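Local structure of N-acetyl-beta-D glucosaminidase (Rhizomucor miehei CAU432, 4ZM6) at residues E408-P411 with F412-F415; T498-T502 with P503-E507. The protein probably hydrolyses beta-N-acetylglucosaminides through a family 3 glycoside hydrolase region and carries a GCN5-related glucosamine N-acetyltransferase region that binds acetyl-CoA. All coordinates share one frame; numbering follows the deposited sequence.

Interaction 1: E408-P411 with F412-F415; sequences EKEP and FNSF
Glu-410 to Asn-413 form a type I beta turn, with Pro-411 and Phe-412 at its corners, and the chain passes from it into helix 413-422. The turn is closed by a weak hydrogen bond from Asn-413 N to Glu-410 O, 3.5 Å long but fairly straight at 162°.

Outside this backbone bond the two end residues meet through their side chains. Asn-413 CG lies beside its own backbone N (chi1 -76°), which carries the amide back over Glu-410, and ND2 comes to 3.3 Å from Glu-410 CB. The side chains run askew, their carboxylate and amide planes 56° apart, and a water joins their far ends: it donates to Glu-410 OE2 at 3.0 Å and, more weakly, to Asn-413 OD1. The other carboxylate oxygen, Glu-410 OE1, faces the preceding residue in a long salt bridge with Lys-409 NZ (3.3 Å).

At the corner, Pro-411 CG reaches Phe-412 CD2 at 4.2 Å, a loose apolar touch. The Phe-412 ring itself is buried against Phe-394 and Ala-396 of strand 392-397 and against Tyr-428 of strand 426-431. Ser-414 OG lies 3.3 Å from Pro-411 O, at best a weak bond, since its stronger partner is probably His-506 of helix 503-513.

A polar, water-bridged outer side and an aromatic residue turned into the core are combined here in a beta turn that leads into the first turn of helix 413-422, in the beta-alpha-beta crossover that joins the adjacent parallel strands 392-397 and 426-431.

Interaction 2: T498-T502 with P503-E507; sequences TYEYT and PPAHE
Thr-502, the N-cap residue of helix 503-513, meets the first helical turn through both its hydroxyl and its carbonyl. At chi1 58°, Thr-502 OG1 is tucked between the two backbone arms, 3.3 Å from Ala-505 CB, and Thr-502 OG1 donates to Glu-500 OE1 (2.6 Å). That carboxylate oxygen accepts through its anti lone pair and takes a second hydrogen bond from Tyr-368 OH, while Glu-500 OE2 is held by Gly-98 N, so both oxygens of this buried group have partners.

Glu-500 reaches Thr-502 as an extended chain beyond CG, and on the way Glu-500 CG packs 3.6 Å from Ala-505 CB. The same methyl touches Glu-500 O. Thr-498 OG1 donates to Glu-500 O (2.7 Å) from above the carbonyl plane, 40° out of it, and so spans Tyr-499.

His-506 folds back along the helix start, with CG beside its backbone N (chi1 -68°). Thr-502 O stands 3.5 Å above one face of the His-506 imidazole, toward its rim, and the same oxygen accepts an i to i+4 helical bond from His-506 N (3.1 Å). His-506 NE2 lies 3.6 Å from Tyr-501 CB, with Tyr-501 O near CE1 of the same imidazole; its ND1 probably pairs with Ser-414.

The result is an N-capped helix with prolines at its first two positions, where the lack of an N-H costs no i to i+4 bond, since first-turn N-H groups have no acceptor within the helix.

In the fold
The centres of interactions 1 and 2 are 10 Å apart, and along the chain 408-415 closes well before 498-507 opens. Each leads from a loop into the start of a helix, 413-422 and 503-513, and both loops follow strands, 392-397 and 494-497, of one six-stranded mixed sheet. The two helix starts meet directly: Ser-414 OG is 2.7 Å from His-506 ND1, a probable hydrogen bond, and Pro-411 O lies 3.2 Å from His-506 CE1. Farther along, Glu-507 pairs with Arg-422 and Ser-418, extending the join between the helices. Together they join the helix of the crossover from 392-397 to 426-431 to the helix that follows the sheet's last strand in sequence, away from the acetyl-CoA site.

Interaction 1: E408-P411 with F412-F415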
ATOM      1  N   GLU A 408       5.946  22.505  35.513  1.00 80.39           N
ATOM      2  CA  GLU A 408       4.524  22.211  35.456  1.00 81.67           C
ATOM      3  C   GLU A 408       3.701  23.358  36.020  1.00 83.69           C
ATOM      4  O   GLU A 408       2.700  23.763  35.459  1.00 85.12           O
ATOM      5  CB  GLU A 408       4.239  20.941  36.236  1.00 20.00           C
ATOM      6  CG  GLU A 408       2.853  20.382  36.026  1.00 20.00           C
ATOM      7  CD  GLU A 408       2.893  18.933  35.626  1.00 20.00           C
ATOM      8  OE1 GLU A 408       3.353  18.115  36.446  1.00 20.00           O
ATOM      9  OE2 GLU A 408       2.481  18.615  34.492  1.00 20.00           O
ATOM     10  N   LYS A 409       4.172  23.943  37.113  1.00 82.33           N
ATOM     11  CA  LYS A 409       3.487  25.084  37.697  1.00 81.54           C
ATOM     12  C   LYS A 409       3.836  26.368  36.980  1.00 80.52           C
ATOM     13  O   LYS A 409       2.959  27.116  36.576  1.00 79.50           O
ATOM     14  CB  LYS A 409       3.811  25.220  39.174  1.00 20.00           C
ATOM     15  CG  LYS A 409       3.048  26.341  39.855  1.00 20.00           C
ATOM     16  CD  LYS A 409       3.973  27.295  40.593  1.00 20.00           C
ATOM     17  CE  LYS A 409       4.625  26.644  41.800  1.00 20.00           C
ATOM     18  NZ  LYS A 409       6.012  27.136  42.020  1.00 20.00           N
ATOM     19  N   GLU A 410       5.120  26.593  36.777  1.00 77.65           N
ATOM     20  CA  GLU A 410       5.554  27.699  35.974  1.00 73.19           C
ATOM     21  C   GLU A 410       6.388  27.100  34.903  1.00 68.71           C
ATOM     22  O   GLU A 410       7.576  26.994  35.036  1.00 67.06           O
ATOM     23  CB  GLU A 410       6.360  28.654  36.803  1.00 74.74           C
ATOM     24  CG  GLU A 410       5.518  29.633  37.576  1.00 74.70           C
ATOM     25  CD  GLU A 410       6.216  30.106  38.808  1.00 75.45           C
ATOM     26  OE1 GLU A 410       6.668  29.267  39.577  1.00 73.26           O
ATOM     27  OE2 GLU A 410       6.334  31.313  39.000  1.00 78.79           O
ATOM     28  N   PRO A 411       5.671  26.678  33.780  1.00 65.49           N
ATOM     29  CA  PRO A 411       6.454  25.844  32.872  1.00 64.15           C
ATOM     30  C   PRO A 411       7.272  26.639  31.897  1.00 61.02           C
ATOM     31  O   PRO A 411       8.132  26.107  31.235  1.00 57.60           O
ATOM     32  CB  PRO A 411       5.395  25.071  32.140  1.00 20.00           C
ATOM     33  CG  PRO A 411       4.383  26.078  31.873  1.00 20.00           C
ATOM     34  CD  PRO A 411       4.272  26.834  33.137  1.00 20.00           C
ATOM     35  N   PHE A 412       7.066  27.940  31.894  1.00 57.41           N
ATOM     36  CA  PHE A 412       7.752  28.828  30.990  1.00 54.47           C
ATOM     37  C   PHE A 412       8.981  29.426  31.609  1.00 53.49           C
ATOM     38  O   PHE A 412       9.617  30.257  31.040  1.00 55.31           O
ATOM     39  CB  PHE A 412       6.845  29.956  30.655  1.00 20.00           C
ATOM     40  CG  PHE A 412       6.079  29.756  29.428  1.00 20.00           C
ATOM     41  CD1 PHE A 412       6.673  29.873  28.214  1.00 20.00           C
ATOM     42  CD2 PHE A 412       4.746  29.484  29.486  1.00 20.00           C
ATOM     43  CE1 PHE A 412       5.945  29.714  27.068  1.00 20.00           C
ATOM     44  CE2 PHE A 412       4.006  29.328  28.350  1.00 20.00           C
ATOM     45  CZ  PHE A 412       4.606  29.444  27.137  1.00 20.00           C
ATOM     46  N   ASN A 413       9.290  29.009  32.801  1.00 51.63           N
ATOM     47  CA  ASN A 413      10.524  29.414  33.481  1.00 51.46           C
ATOM     48  C   ASN A 413      11.789  28.886  32.828  1.00 52.59           C
ATOM     49  O   ASN A 413      12.822  29.558  32.850  1.00 54.57           O
ATOM     50  CB  ASN A 413      10.529  28.924  34.930  1.00 51.18           C
ATOM     51  CG  ASN A 413       9.631  29.737  35.826  1.00 50.18           C
ATOM     52  OD1 ASN A 413       8.960  30.676  35.384  1.00 49.43           O
ATOM     53  ND2 ASN A 413       9.612  29.382  37.102  1.00 48.58           N
ATOM     54  N   SER A 414      11.729  27.662  32.305  1.00 51.24           N
ATOM     55  CA  SER A 414      12.853  27.101  31.565  1.00 48.80           C
ATOM     56  C   SER A 414      13.117  27.948  30.317  1.00 48.27           C
ATOM     57  O   SER A 414      14.265  28.231  29.976  1.00 48.16           O
ATOM     58  CB  SER A 414      12.588  25.641  31.189  1.00 49.16           C
ATOM     59  OG  SER A 414      11.308  25.479  30.607  1.00 50.72           O
ATOM     60  N   PHE A 415      12.048  28.366  29.646  1.00 46.63           N
ATOM     61  CA  PHE A 415      12.167  29.303  28.539  1.00 45.79           C
ATOM     62  C   PHE A 415      12.951  30.514  29.038  1.00 45.89           C
ATOM     63  O   PHE A 415      13.937  30.909  28.426  1.00 44.79           O
ATOM     64  CB  PHE A 415      10.776  29.717  28.024  1.00 45.40           C
ATOM     65  CG  PHE A 415      10.737  30.085  26.559  1.00 44.63           C
ATOM     66  CD1 PHE A 415      11.398  31.208  26.085  1.00 44.66           C
ATOM     67  CD2 PHE A 415      10.006  29.323  25.661  1.00 44.67           C
ATOM     68  CE1 PHE A 415      11.344  31.555  24.746  1.00 44.31           C
ATOM     69  CE2 PHE A 415       9.948  29.660  24.322  1.00 45.19           C
ATOM     70  CZ  PHE A 415      10.619  30.780  23.862  1.00 45.69           C
TER
HETATM   71  O   HOH W   1       8.382  33.106  37.710  1.00 54.00           O

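Interaction 2: T498-T502 with P503-E507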
ATOM      1  N   THR A 498       7.207  24.412  19.316  1.00 42.43           N
ATOM      2  CA  THR A 498       8.135  23.533  20.018  1.00 42.40           C
ATOM      3  C   THR A 498       7.527  22.173  20.314  1.00 44.07           C
ATOM      4  O   THR A 498       8.229  21.277  20.781  1.00 44.94           O
ATOM      5  CB  THR A 498       8.611  24.160  21.346  1.00 42.89           C
ATOM      6  OG1 THR A 498       7.603  24.017  22.355  1.00 41.56           O
ATOM      7  CG2 THR A 498       8.943  25.643  21.155  1.00 42.20           C
ATOM      8  N   TYR A 499       6.222  22.030  20.076  1.00 45.85           N
ATOM      9  CA  TYR A 499       5.506  20.761  20.254  1.00 47.20           C
ATOM     10  C   TYR A 499       5.480  20.217  21.695  1.00 48.47           C
ATOM     11  O   TYR A 499       4.909  19.150  21.934  1.00 49.43           O
ATOM     12  CB  TYR A 499       6.066  19.685  19.303  1.00 48.26           C
ATOM     13  CG  TYR A 499       6.169  20.121  17.855  1.00 48.48           C
ATOM     14  CD1 TYR A 499       5.033  20.208  17.054  1.00 49.46           C
ATOM     15  CD2 TYR A 499       7.397  20.443  17.286  1.00 48.24           C
ATOM     16  CE1 TYR A 499       5.117  20.605  15.729  1.00 50.19           C
ATOM     17  CE2 TYR A 499       7.491  20.845  15.963  1.00 50.34           C
ATOM     18  CZ  TYR A 499       6.346  20.922  15.188  1.00 51.45           C
ATOM     19  OH  TYR A 499       6.429  21.314  13.869  1.00 54.76           O
ATOM     20  N   GLU A 500       6.095  20.928  22.642  1.00 49.02           N
ATOM     21  CA  GLU A 500       6.056  20.545  24.059  1.00 50.61           C
ATOM     22  C   GLU A 500       6.756  21.602  24.902  1.00 51.60           C
ATOM     23  O   GLU A 500       7.640  22.308  24.411  1.00 52.40           O
ATOM     24  CB  GLU A 500       6.703  19.176  24.301  1.00 50.95           C
ATOM     25  CG  GLU A 500       8.174  19.091  23.931  1.00 51.50           C
ATOM     26  CD  GLU A 500       8.710  17.678  24.052  1.00 52.95           C
ATOM     27  OE1 GLU A 500       9.516  17.423  24.975  1.00 53.47           O
ATOM     28  OE2 GLU A 500       8.307  16.821  23.233  1.00 53.33           O
ATOM     29  N   TYR A 501       6.365  21.696  26.171  1.00 52.29           N
ATOM     30  CA  TYR A 501       6.881  22.738  27.060  1.00 53.54           C
ATOM     31  C   TYR A 501       7.969  22.240  28.007  1.00 51.54           C
ATOM     32  O   TYR A 501       8.209  22.841  29.058  1.00 51.68           O
ATOM     33  CB  TYR A 501       5.745  23.410  27.849  1.00 55.84           C
ATOM     34  CG  TYR A 501       4.801  22.465  28.563  1.00 58.45           C
ATOM     35  CD1 TYR A 501       5.270  21.507  29.456  1.00 62.98           C
ATOM     36  CD2 TYR A 501       3.433  22.546  28.359  1.00 59.62           C
ATOM     37  CE1 TYR A 501       4.401  20.649  30.110  1.00 65.41           C
ATOM     38  CE2 TYR A 501       2.559  21.696  29.008  1.00 62.51           C
ATOM     39  CZ  TYR A 501       3.047  20.751  29.883  1.00 64.34           C
ATOM     40  OH  TYR A 501       2.183  19.902  30.528  1.00 66.80           O
ATOM     41  N   THR A 502       8.635  21.155  27.623  1.00 48.99           N
ATOM     42  CA  THR A 502       9.758  20.625  28.389  1.00 46.02           C
ATOM     43  C   THR A 502      10.951  21.597  28.342  1.00 45.28           C
ATOM     44  O   THR A 502      11.095  22.359  27.381  1.00 43.93           O
ATOM     45  CB  THR A 502      10.182  19.241  27.849  1.00 45.42           C
ATOM     46  OG1 THR A 502      10.525  19.343  26.460  1.00 43.79           O
ATOM     47  CG2 THR A 502       9.049  18.225  28.019  1.00 44.42           C
ATOM     48  N   PRO A 503      11.806  21.586  29.382  1.00 46.15           N
ATOM     49  CA  PRO A 503      12.990  22.469  29.379  1.00 46.22           C
ATOM     50  C   PRO A 503      13.900  22.367  28.137  1.00 45.61           C
ATOM     51  O   PRO A 503      14.328  23.397  27.609  1.00 47.58           O
ATOM     52  CB  PRO A 503      13.748  22.063  30.651  1.00 45.65           C
ATOM     53  CG  PRO A 503      12.731  21.423  31.530  1.00 46.17           C
ATOM     54  CD  PRO A 503      11.660  20.847  30.650  1.00 45.96           C
ATOM     55  N   PRO A 504      14.209  21.143  27.675  1.00 44.37           N
ATOM     56  CA  PRO A 504      15.026  21.084  26.458  1.00 44.42           C
ATOM     57  C   PRO A 504      14.326  21.562  25.174  1.00 44.17           C
ATOM     58  O   PRO A 504      14.997  22.045  24.258  1.00 45.71           O
ATOM     59  CB  PRO A 504      15.410  19.602  26.357  1.00 44.27           C
ATOM     60  CG  PRO A 504      14.433  18.876  27.208  1.00 44.41           C
ATOM     61  CD  PRO A 504      14.052  19.819  28.302  1.00 43.98           C
ATOM     62  N   ALA A 505      13.006  21.433  25.102  1.00 42.98           N
ATOM     63  CA  ALA A 505      12.264  21.962  23.960  1.00 43.77           C
ATOM     64  C   ALA A 505      12.314  23.492  23.956  1.00 45.15           C
ATOM     65  O   ALA A 505      12.414  24.117  22.895  1.00 46.48           O
ATOM     66  CB  ALA A 505      10.826  21.471  23.974  1.00 43.50           C
ATOM     67  N   HIS A 506      12.255  24.089  25.145  1.00 45.34           N
ATOM     68  CA  HIS A 506      12.440  25.532  25.289  1.00 45.13           C
ATOM     69  C   HIS A 506      13.887  25.950  24.994  1.00 44.23           C
ATOM     70  O   HIS A 506      14.120  26.979  24.357  1.00 43.95           O
ATOM     71  CB  HIS A 506      12.028  26.000  26.688  1.00 46.10           C
ATOM     72  CG  HIS A 506      10.557  25.892  26.954  1.00 47.63           C
ATOM     73  ND1 HIS A 506      10.032  25.813  28.227  1.00 48.62           N
ATOM     74  CD2 HIS A 506       9.499  25.838  26.110  1.00 47.82           C
ATOM     75  CE1 HIS A 506       8.717  25.726  28.156  1.00 48.10           C
ATOM     76  NE2 HIS A 506       8.368  25.739  26.883  1.00 48.05           N
ATOM     77  N   GLU A 507      14.858  25.161  25.445  1.00 42.93           N
ATOM     78  CA  GLU A 507      16.251  25.462  25.143  1.00 42.76           C
ATOM     79  C   GLU A 507      16.427  25.521  23.627  1.00 42.38           C
ATOM     80  O   GLU A 507      16.869  26.532  23.090  1.00 43.37           O
ATOM     81  CB  GLU A 507      17.185  24.431  25.786  1.00 43.00           C
ATOM     82  CG  GLU A 507      18.651  24.505  25.356  1.00 43.59           C
ATOM     83  CD  GLU A 507      19.344  25.810  25.720  1.00 45.04           C
ATOM     84  OE1 GLU A 507      20.488  26.024  25.250  1.00 43.38           O
ATOM     85  OE2 GLU A 507      18.762  26.618  26.480  1.00 46.32           O
TER